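Local coordinates for protein D-glucosaminate-6-phosphate ammonia lyase (PDB 7LCE) that is a pyridoxal-phosphate-dependent enzyme of the selenocysteine synthase family, whose fold belongs to the large aminotransferase-like group, at residues A[12-20]-A[344-355]; A[280-291]-A[301-311]. All coordinates share one frame; numbering follows the deposited sequence.

Starting from the N terminus, the chain first lays down 12-20, whose strand 13-17 pairs with the much later strand 327-331. The large mixed sheet follows, and only beyond helix 248-262 does the chain reach contact 2, where the hairpin of 286-292 and 300-306 closes a short loop. Strand 340-343 then adds itself to that hairpin, and the chain runs straight on into 344-355, closing contact 1 over 323 intervening residues. Contact 2 is therefore nested within contact 1. The two also meet directly: Met353 packs on Ile302, and Asp344 makes a long, weak ion pair with Arg301. Contact 1 ties the N-terminal strand to the C-terminal part, within which contact 2 builds the hairpin.

Contact 1. Residues A[12-20]-A[344-355]; sequences KKVINACGK and DPRTVAEGEMAL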
# COMPACT_ATOMS: atom_id res chain seq x y z
N LYS A 12 14.66 -38.36 -41.35
CA LYS A 12 15.80 -38.31 -42.24
C LYS A 12 17.08 -38.73 -41.54
O LYS A 12 17.28 -38.47 -40.34
CB LYS A 12 15.99 -36.90 -42.80
CG LYS A 12 14.77 -36.33 -43.49
CD LYS A 12 15.01 -34.87 -43.85
CE LYS A 12 15.05 -34.69 -45.35
NZ LYS A 12 15.21 -33.26 -45.72
N LYS A 13 17.96 -39.39 -42.28
CA LYS A 13 19.32 -39.60 -41.81
C LYS A 13 20.07 -38.27 -41.85
O LYS A 13 20.09 -37.59 -42.88
CB LYS A 13 20.03 -40.64 -42.67
CG LYS A 13 21.51 -40.81 -42.34
CD LYS A 13 22.14 -41.90 -43.19
CE LYS A 13 23.63 -42.00 -42.90
NZ LYS A 13 23.89 -42.29 -41.46
N VAL A 14 20.67 -37.90 -40.72
CA VAL A 14 21.32 -36.60 -40.57
C VAL A 14 22.83 -36.79 -40.55
O VAL A 14 23.33 -37.67 -39.84
CB VAL A 14 20.84 -35.87 -39.30
CG1 VAL A 14 21.54 -34.54 -39.16
CG2 VAL A 14 19.33 -35.69 -39.34
N ILE A 15 23.54 -35.96 -41.30
CA ILE A 15 25.00 -35.91 -41.28
C ILE A 15 25.39 -34.54 -40.75
O ILE A 15 25.10 -33.52 -41.39
CB ILE A 15 25.61 -36.16 -42.66
CG1 ILE A 15 25.17 -37.51 -43.21
CG2 ILE A 15 27.13 -36.09 -42.58
CD1 ILE A 15 25.81 -37.86 -44.54
N ASN A 16 26.06 -34.51 -39.61
CA ASN A 16 26.39 -33.27 -38.92
C ASN A 16 27.82 -32.87 -39.27
O ASN A 16 28.76 -33.60 -38.96
CB ASN A 16 26.23 -33.42 -37.41
CG ASN A 16 26.32 -32.09 -36.68
OD1 ASN A 16 26.90 -31.12 -37.19
ND2 ASN A 16 25.77 -32.04 -35.48
N ALA A 17 27.97 -31.69 -39.87
CA ALA A 17 29.28 -31.14 -40.18
C ALA A 17 29.40 -29.69 -39.72
O ALA A 17 30.36 -29.01 -40.11
CB ALA A 17 29.57 -31.24 -41.68
N CYS A 18 28.45 -29.20 -38.92
CA CYS A 18 28.50 -27.85 -38.38
C CYS A 18 29.09 -27.80 -36.98
O CYS A 18 29.94 -26.95 -36.69
CB CYS A 18 27.09 -27.24 -38.39
SG CYS A 18 27.05 -25.46 -38.08
N GLY A 19 28.67 -28.70 -36.10
CA GLY A 19 29.14 -28.71 -34.73
C GLY A 19 28.08 -29.28 -33.81
O GLY A 19 27.10 -29.88 -34.24
N LYS A 20 28.29 -29.06 -32.51
CA LYS A 20 27.39 -29.59 -31.47
C LYS A 20 26.18 -28.66 -31.37
O LYS A 20 26.11 -27.76 -30.53
CB LYS A 20 28.13 -29.73 -30.15
CG LYS A 20 29.53 -30.31 -30.28
CD LYS A 20 29.53 -31.84 -30.33
CE LYS A 20 29.45 -32.45 -28.95
NZ LYS A 20 30.64 -32.09 -28.12
N ASP A 344 32.76 -29.37 -40.56
CA ASP A 344 33.53 -29.69 -39.37
C ASP A 344 33.56 -31.21 -39.22
O ASP A 344 32.50 -31.81 -38.96
CB ASP A 344 32.90 -29.04 -38.14
CG ASP A 344 33.84 -29.01 -36.95
OD1 ASP A 344 34.75 -29.86 -36.88
OD2 ASP A 344 33.66 -28.13 -36.08
N PRO A 345 34.71 -31.86 -39.37
CA PRO A 345 34.74 -33.33 -39.39
C PRO A 345 34.55 -33.97 -38.02
O PRO A 345 34.43 -35.20 -37.95
CB PRO A 345 36.13 -33.64 -39.95
CG PRO A 345 36.96 -32.49 -39.49
CD PRO A 345 36.05 -31.28 -39.56
N ARG A 346 34.52 -33.18 -36.94
CA ARG A 346 34.45 -33.76 -35.61
C ARG A 346 33.14 -34.50 -35.38
O ARG A 346 33.12 -35.55 -34.73
CB ARG A 346 34.67 -32.67 -34.56
CG ARG A 346 36.04 -32.00 -34.68
CD ARG A 346 36.24 -30.88 -33.68
NE ARG A 346 35.53 -29.66 -34.06
CZ ARG A 346 35.44 -28.58 -33.30
NH1 ARG A 346 36.02 -28.51 -32.12
NH2 ARG A 346 34.75 -27.53 -33.75
N THR A 347 32.04 -33.98 -35.91
CA THR A 347 30.74 -34.63 -35.78
C THR A 347 30.43 -35.59 -36.92
O THR A 347 29.38 -36.26 -36.88
CB THR A 347 29.62 -33.58 -35.68
OG1 THR A 347 29.69 -32.70 -36.81
CG2 THR A 347 29.76 -32.77 -34.41
N VAL A 348 31.29 -35.68 -37.93
CA VAL A 348 31.06 -36.58 -39.05
C VAL A 348 31.55 -37.97 -38.69
O VAL A 348 32.67 -38.13 -38.19
CB VAL A 348 31.75 -36.05 -40.32
CG1 VAL A 348 31.41 -36.93 -41.52
CG2 VAL A 348 31.37 -34.61 -40.59
N ALA A 349 30.73 -38.98 -38.97
CA ALA A 349 31.10 -40.36 -38.67
C ALA A 349 31.80 -40.99 -39.87
O ALA A 349 31.91 -40.39 -40.94
CB ALA A 349 29.87 -41.17 -38.28
N GLU A 350 32.28 -42.21 -39.67
CA GLU A 350 32.99 -42.91 -40.73
C GLU A 350 32.05 -43.25 -41.88
O GLU A 350 30.97 -43.82 -41.66
CB GLU A 350 33.66 -44.17 -40.19
CG GLU A 350 34.90 -43.88 -39.35
CD GLU A 350 35.96 -43.13 -40.14
OE1 GLU A 350 36.14 -43.43 -41.34
OE2 GLU A 350 36.61 -42.24 -39.55
N GLY A 351 32.47 -42.92 -43.10
CA GLY A 351 31.68 -43.15 -44.29
C GLY A 351 30.78 -41.99 -44.68
O GLY A 351 30.47 -41.83 -45.86
N GLU A 352 30.36 -41.17 -43.71
CA GLU A 352 29.50 -40.04 -44.02
C GLU A 352 30.22 -39.00 -44.87
O GLU A 352 29.57 -38.28 -45.64
CB GLU A 352 28.98 -39.42 -42.72
CG GLU A 352 28.20 -40.41 -41.86
CD GLU A 352 27.51 -39.77 -40.67
OE1 GLU A 352 28.03 -38.76 -40.15
OE2 GLU A 352 26.45 -40.27 -40.26
N MET A 353 31.55 -38.91 -44.77
CA MET A 353 32.29 -37.99 -45.63
C MET A 353 32.08 -38.33 -47.10
O MET A 353 31.91 -37.43 -47.94
CB MET A 353 33.77 -38.00 -45.28
CG MET A 353 34.13 -37.03 -44.17
SD MET A 353 33.96 -35.32 -44.75
CE MET A 353 34.11 -34.42 -43.21
N ALA A 354 32.10 -39.62 -47.44
CA ALA A 354 31.88 -40.02 -48.82
C ALA A 354 30.47 -39.65 -49.27
O ALA A 354 30.26 -39.31 -50.44
CB ALA A 354 32.11 -41.52 -48.98
N LEU A 355 29.50 -39.71 -48.36
CA LEU A 355 28.13 -39.37 -48.71
C LEU A 355 27.99 -37.89 -49.03
O LEU A 355 27.24 -37.51 -49.94
CB LEU A 355 27.19 -39.76 -47.57
CG LEU A 355 27.17 -41.25 -47.23
CD1 LEU A 355 26.32 -41.52 -46.00
CD2 LEU A 355 26.68 -42.05 -48.42
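The side chains of Ile15 and Glu352 lie against each other, running opposite ways, where the N-terminal strand 13-17 runs over the loop leading into helix 352-365. At the end of the strand Asn16 starts an Asx turn. Glu352 is worth following outward. Its CB lies 3.8 Å from Ile15 CG2 and also near Ile15 CD1; with CG anti to the carbonyl carbon (chi1 -58°) and the chain extended beyond it, CD runs on alongside Ile15 CG1. At the tip the two oxygens part company. Glu352 OE1 touches Ile15 CG2 and accepts from the backbone N of Ala349 at 3.0 Å, from above the carboxylate plane, so the loop itself holds the carboxylate. OE2 turns to Lys13, whose NZ makes a weak salt bridge of 3.5 Å with it. Next to this pair, Leu355 sets its CB 3.8 Å from Ile15 CD1 and brings CD1 up to Lys13 CE, crossing both side chains at about a right angle.

Further along, the loop meets the strand through a mix of polar and apolar groups. Thr347 OG1 donates to Asn16 O from above the carbonyl plane, put there by a chi1 of 55° that holds the hydroxyl between its own N and carbonyl carbon. Val348 CG2 packs on Ala17 CB, 4.0 Å away, and Asp344 N faces Ala17 O in a backbone bond whose modelled length is doubtfully short. Phe44 of the second subunit packs against both Asn16 and Thr347. Past the turn, Lys20 NZ hydrogen-bonds to Asn216 OD1 and to the backbone O of the pyridoxal-phosphate-modified Lys213, which places this corner beside the cofactor lysine. The Asn16 amide is used at both ends: OD1 accepts from Cys18 N and Gly19 N, while Asn16 ND2 donates back to Gly19 O at 2.8 Å.

Contact 2. Residues A[280-291]-A[301-311]; sequences ISAIHGLYADIE and RIRVRVNASEL. With CA (calcium ion), chain I.
Asp289 and Arg303 face each other as a hydrogen-bonded pair of an antiparallel beta hairpin, and their side chains form a salt bridge above it. Asp289 holds CG between its N and carbonyl carbon (chi1 60°), leaning the carboxylate over the partner strand. Arg303 leaves its backbone extended, then bends at chi3 (62°) to bring its guanidinium edge to the acid. Arg303 NE reaches Asp289 OD1 in a weak bond of 3.3 Å; Arg303 NH2 faces Asp289 OD2, though that modelled separation is doubtfully short. Glu291 joins the network differently: its CG lies over one guanidinium face, and Glu291 OE2 sits 3.6 Å from Arg303 NH1, well out of plane, an attraction of charges alone. Arg305 runs alongside Tyr287, its NH1 3.6 Å from Tyr287 CD2 at the ring edge.

At the far end, Glu310 chelates a calcium ion with OE1 at 2.5 Å and OE2 at 2.7 Å, and a water is a further ligand. Its CB rests on the His284 ring face in a CH-pi contact, while Asn307 OD1 caps the short helix by accepting from Glu310 N.

Leu286, Ala288 and Ile290 occupy the other face with Val306, Val304 and Ile302. There Ile290 and Ile302 pack on helix 270-282, Leu286 meets helix 352-365, Val306 touches helix 315-324, and strand 340-343 pairs with 300-306 on the side away from 286-292.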
# COMPACT_ATOMS: atom_id res chain seq x y z
N ILE A 280 36.10 -33.03 -53.77
CA ILE A 280 35.17 -31.93 -54.00
C ILE A 280 35.71 -30.99 -55.07
O ILE A 280 34.94 -30.44 -55.88
CB ILE A 280 34.88 -31.19 -52.68
CG1 ILE A 280 34.31 -32.16 -51.64
CG2 ILE A 280 33.93 -30.02 -52.90
CD1 ILE A 280 34.22 -31.58 -50.24
N SER A 281 37.03 -30.79 -55.11
CA SER A 281 37.62 -29.89 -56.10
C SER A 281 37.47 -30.44 -57.52
O SER A 281 37.47 -29.66 -58.48
CB SER A 281 39.09 -29.64 -55.78
OG SER A 281 39.23 -29.16 -54.45
N ALA A 282 37.38 -31.76 -57.67
CA ALA A 282 37.14 -32.35 -58.98
C ALA A 282 35.77 -31.97 -59.53
O ALA A 282 35.59 -31.93 -60.75
CB ALA A 282 37.28 -33.87 -58.91
N ILE A 283 34.81 -31.71 -58.65
CA ILE A 283 33.47 -31.30 -59.07
C ILE A 283 33.53 -29.89 -59.65
O ILE A 283 34.13 -28.98 -59.08
CB ILE A 283 32.50 -31.37 -57.88
CG1 ILE A 283 32.37 -32.81 -57.37
CG2 ILE A 283 31.13 -30.83 -58.28
CD1 ILE A 283 32.04 -32.90 -55.90
N HIS A 284 32.89 -29.71 -60.81
CA HIS A 284 32.91 -28.42 -61.48
C HIS A 284 32.16 -27.38 -60.66
O HIS A 284 31.01 -27.59 -60.27
CB HIS A 284 32.27 -28.55 -62.87
CG HIS A 284 32.46 -27.34 -63.73
ND1 HIS A 284 33.70 -26.82 -64.04
CD2 HIS A 284 31.56 -26.53 -64.34
CE1 HIS A 284 33.55 -25.76 -64.81
NE2 HIS A 284 32.26 -25.56 -65.00
N GLY A 285 32.82 -26.24 -60.41
CA GLY A 285 32.24 -25.18 -59.62
C GLY A 285 32.55 -25.22 -58.14
O GLY A 285 32.18 -24.28 -57.42
N LEU A 286 33.18 -26.29 -57.66
CA LEU A 286 33.52 -26.45 -56.25
C LEU A 286 35.03 -26.49 -56.07
O LEU A 286 35.73 -27.21 -56.81
CB LEU A 286 32.89 -27.72 -55.68
CG LEU A 286 31.38 -27.70 -55.51
CD1 LEU A 286 30.91 -28.96 -54.81
CD2 LEU A 286 30.95 -26.46 -54.75
N TYR A 287 35.54 -25.72 -55.11
CA TYR A 287 36.95 -25.79 -54.71
C TYR A 287 37.02 -25.97 -53.20
O TYR A 287 36.45 -25.17 -52.45
CB TYR A 287 37.74 -24.54 -55.12
CG TYR A 287 39.14 -24.58 -54.53
CD1 TYR A 287 40.14 -25.34 -55.12
CD2 TYR A 287 39.45 -23.87 -53.38
CE1 TYR A 287 41.41 -25.39 -54.58
CE2 TYR A 287 40.72 -23.91 -52.83
CZ TYR A 287 41.70 -24.67 -53.43
OH TYR A 287 42.96 -24.71 -52.89
N ALA A 288 37.69 -27.03 -52.76
CA ALA A 288 37.80 -27.35 -51.34
C ALA A 288 39.25 -27.31 -50.91
O ALA A 288 40.14 -27.76 -51.64
CB ALA A 288 37.20 -28.73 -51.04
N ASP A 289 39.49 -26.77 -49.71
CA ASP A 289 40.82 -26.75 -49.13
C ASP A 289 40.68 -26.83 -47.61
O ASP A 289 39.65 -26.44 -47.05
CB ASP A 289 41.62 -25.49 -49.50
CG ASP A 289 40.94 -24.22 -49.05
OD1 ASP A 289 39.77 -23.99 -49.43
OD2 ASP A 289 41.58 -23.44 -48.30
N ILE A 290 41.71 -27.35 -46.97
CA ILE A 290 41.73 -27.51 -45.52
C ILE A 290 42.24 -26.23 -44.87
O ILE A 290 43.21 -25.62 -45.33
CB ILE A 290 42.59 -28.72 -45.13
CG1 ILE A 290 42.15 -29.94 -45.93
CG2 ILE A 290 42.50 -28.99 -43.63
CD1 ILE A 290 43.07 -31.12 -45.80
N GLU A 291 41.59 -25.83 -43.77
CA GLU A 291 41.92 -24.60 -43.06
C GLU A 291 41.87 -24.88 -41.56
O GLU A 291 40.86 -25.39 -41.06
CB GLU A 291 40.96 -23.46 -43.42
CG GLU A 291 41.36 -22.11 -42.86
CD GLU A 291 40.18 -21.17 -42.69
OE1 GLU A 291 39.02 -21.65 -42.70
OE2 GLU A 291 40.41 -19.95 -42.53
N ARG A 301 39.36 -28.06 -40.73
CA ARG A 301 38.06 -28.08 -41.37
C ARG A 301 38.24 -27.99 -42.88
O ARG A 301 39.24 -27.48 -43.37
CB ARG A 301 37.17 -26.91 -40.90
CG ARG A 301 36.85 -26.92 -39.41
CD ARG A 301 36.01 -25.71 -39.02
NE ARG A 301 35.67 -25.71 -37.60
CZ ARG A 301 36.33 -25.04 -36.67
NH1 ARG A 301 37.39 -24.31 -36.96
NH2 ARG A 301 35.91 -25.11 -35.41
N ILE A 302 37.24 -28.49 -43.61
CA ILE A 302 37.26 -28.50 -45.07
C ILE A 302 36.43 -27.32 -45.55
O ILE A 302 35.20 -27.36 -45.56
CB ILE A 302 36.74 -29.82 -45.66
CG1 ILE A 302 37.56 -31.01 -45.16
CG2 ILE A 302 36.74 -29.77 -47.18
CD1 ILE A 302 36.93 -32.34 -45.48
N ARG A 303 37.12 -26.25 -45.94
CA ARG A 303 36.46 -25.07 -46.48
C ARG A 303 36.13 -25.30 -47.94
O ARG A 303 37.01 -25.62 -48.75
CB ARG A 303 37.37 -23.85 -46.31
CG ARG A 303 36.80 -22.56 -46.87
CD ARG A 303 37.75 -21.41 -46.59
NE ARG A 303 39.04 -21.59 -47.23
CZ ARG A 303 40.12 -20.86 -46.97
NH1 ARG A 303 40.09 -19.88 -46.09
NH2 ARG A 303 41.25 -21.12 -47.62
N VAL A 304 34.85 -25.14 -48.29
CA VAL A 304 34.36 -25.39 -49.64
C VAL A 304 33.89 -24.06 -50.22
O VAL A 304 33.00 -23.42 -49.66
CB VAL A 304 33.22 -26.42 -49.66
CG1 VAL A 304 32.80 -26.72 -51.09
CG2 VAL A 304 33.65 -27.69 -48.95
N ARG A 305 34.50 -23.66 -51.33
CA ARG A 305 34.16 -22.42 -52.01
C ARG A 305 33.40 -22.74 -53.29
O ARG A 305 33.81 -23.62 -54.05
CB ARG A 305 35.43 -21.61 -52.31
CG ARG A 305 35.18 -20.24 -52.93
CD ARG A 305 36.46 -19.41 -52.94
NE ARG A 305 36.97 -19.16 -51.60
CZ ARG A 305 37.98 -19.81 -51.04
NH1 ARG A 305 38.62 -20.78 -51.68
NH2 ARG A 305 38.36 -19.49 -49.80
N VAL A 306 32.30 -22.03 -53.51
CA VAL A 306 31.41 -22.28 -54.64
C VAL A 306 31.57 -21.14 -55.64
O VAL A 306 31.58 -19.97 -55.25
CB VAL A 306 29.95 -22.41 -54.18
CG1 VAL A 306 29.07 -22.87 -55.32
CG2 VAL A 306 29.85 -23.35 -53.00
N ASN A 307 31.68 -21.49 -56.91
CA ASN A 307 31.72 -20.51 -57.99
C ASN A 307 30.36 -20.54 -58.68
O ASN A 307 30.02 -21.51 -59.37
CB ASN A 307 32.84 -20.82 -58.98
CG ASN A 307 32.97 -19.76 -60.05
OD1 ASN A 307 32.55 -19.96 -61.19
ND2 ASN A 307 33.55 -18.62 -59.69
N ALA A 308 29.58 -19.47 -58.50
CA ALA A 308 28.24 -19.42 -59.06
C ALA A 308 28.28 -19.49 -60.58
O ALA A 308 27.37 -20.08 -61.20
CB ALA A 308 27.51 -18.16 -58.60
N SER A 309 29.30 -18.91 -61.20
CA SER A 309 29.40 -18.92 -62.66
C SER A 309 29.55 -20.35 -63.19
O SER A 309 28.87 -20.73 -64.15
CB SER A 309 30.56 -18.05 -63.11
OG SER A 309 30.67 -18.03 -64.52
N GLU A 310 30.42 -21.14 -62.57
CA GLU A 310 30.66 -22.50 -63.06
C GLU A 310 29.53 -23.44 -62.66
O GLU A 310 28.95 -24.12 -63.51
CB GLU A 310 32.00 -23.04 -62.53
CG GLU A 310 33.25 -22.40 -63.13
CD GLU A 310 34.52 -22.80 -62.39
OE1 GLU A 310 34.43 -23.59 -61.43
OE2 GLU A 310 35.61 -22.34 -62.78
N LEU A 311 29.20 -23.49 -61.37
CA LEU A 311 28.21 -24.45 -60.90
C LEU A 311 26.80 -24.06 -61.33
O LEU A 311 26.03 -24.91 -61.79
CB LEU A 311 28.30 -24.58 -59.38
CG LEU A 311 27.45 -25.68 -58.73
CD1 LEU A 311 28.06 -27.05 -58.99
CD2 LEU A 311 27.33 -25.44 -57.25
CA CA I . 36.93 -23.88 -61.05
O HOH W 1 36.05 -26.10 -61.08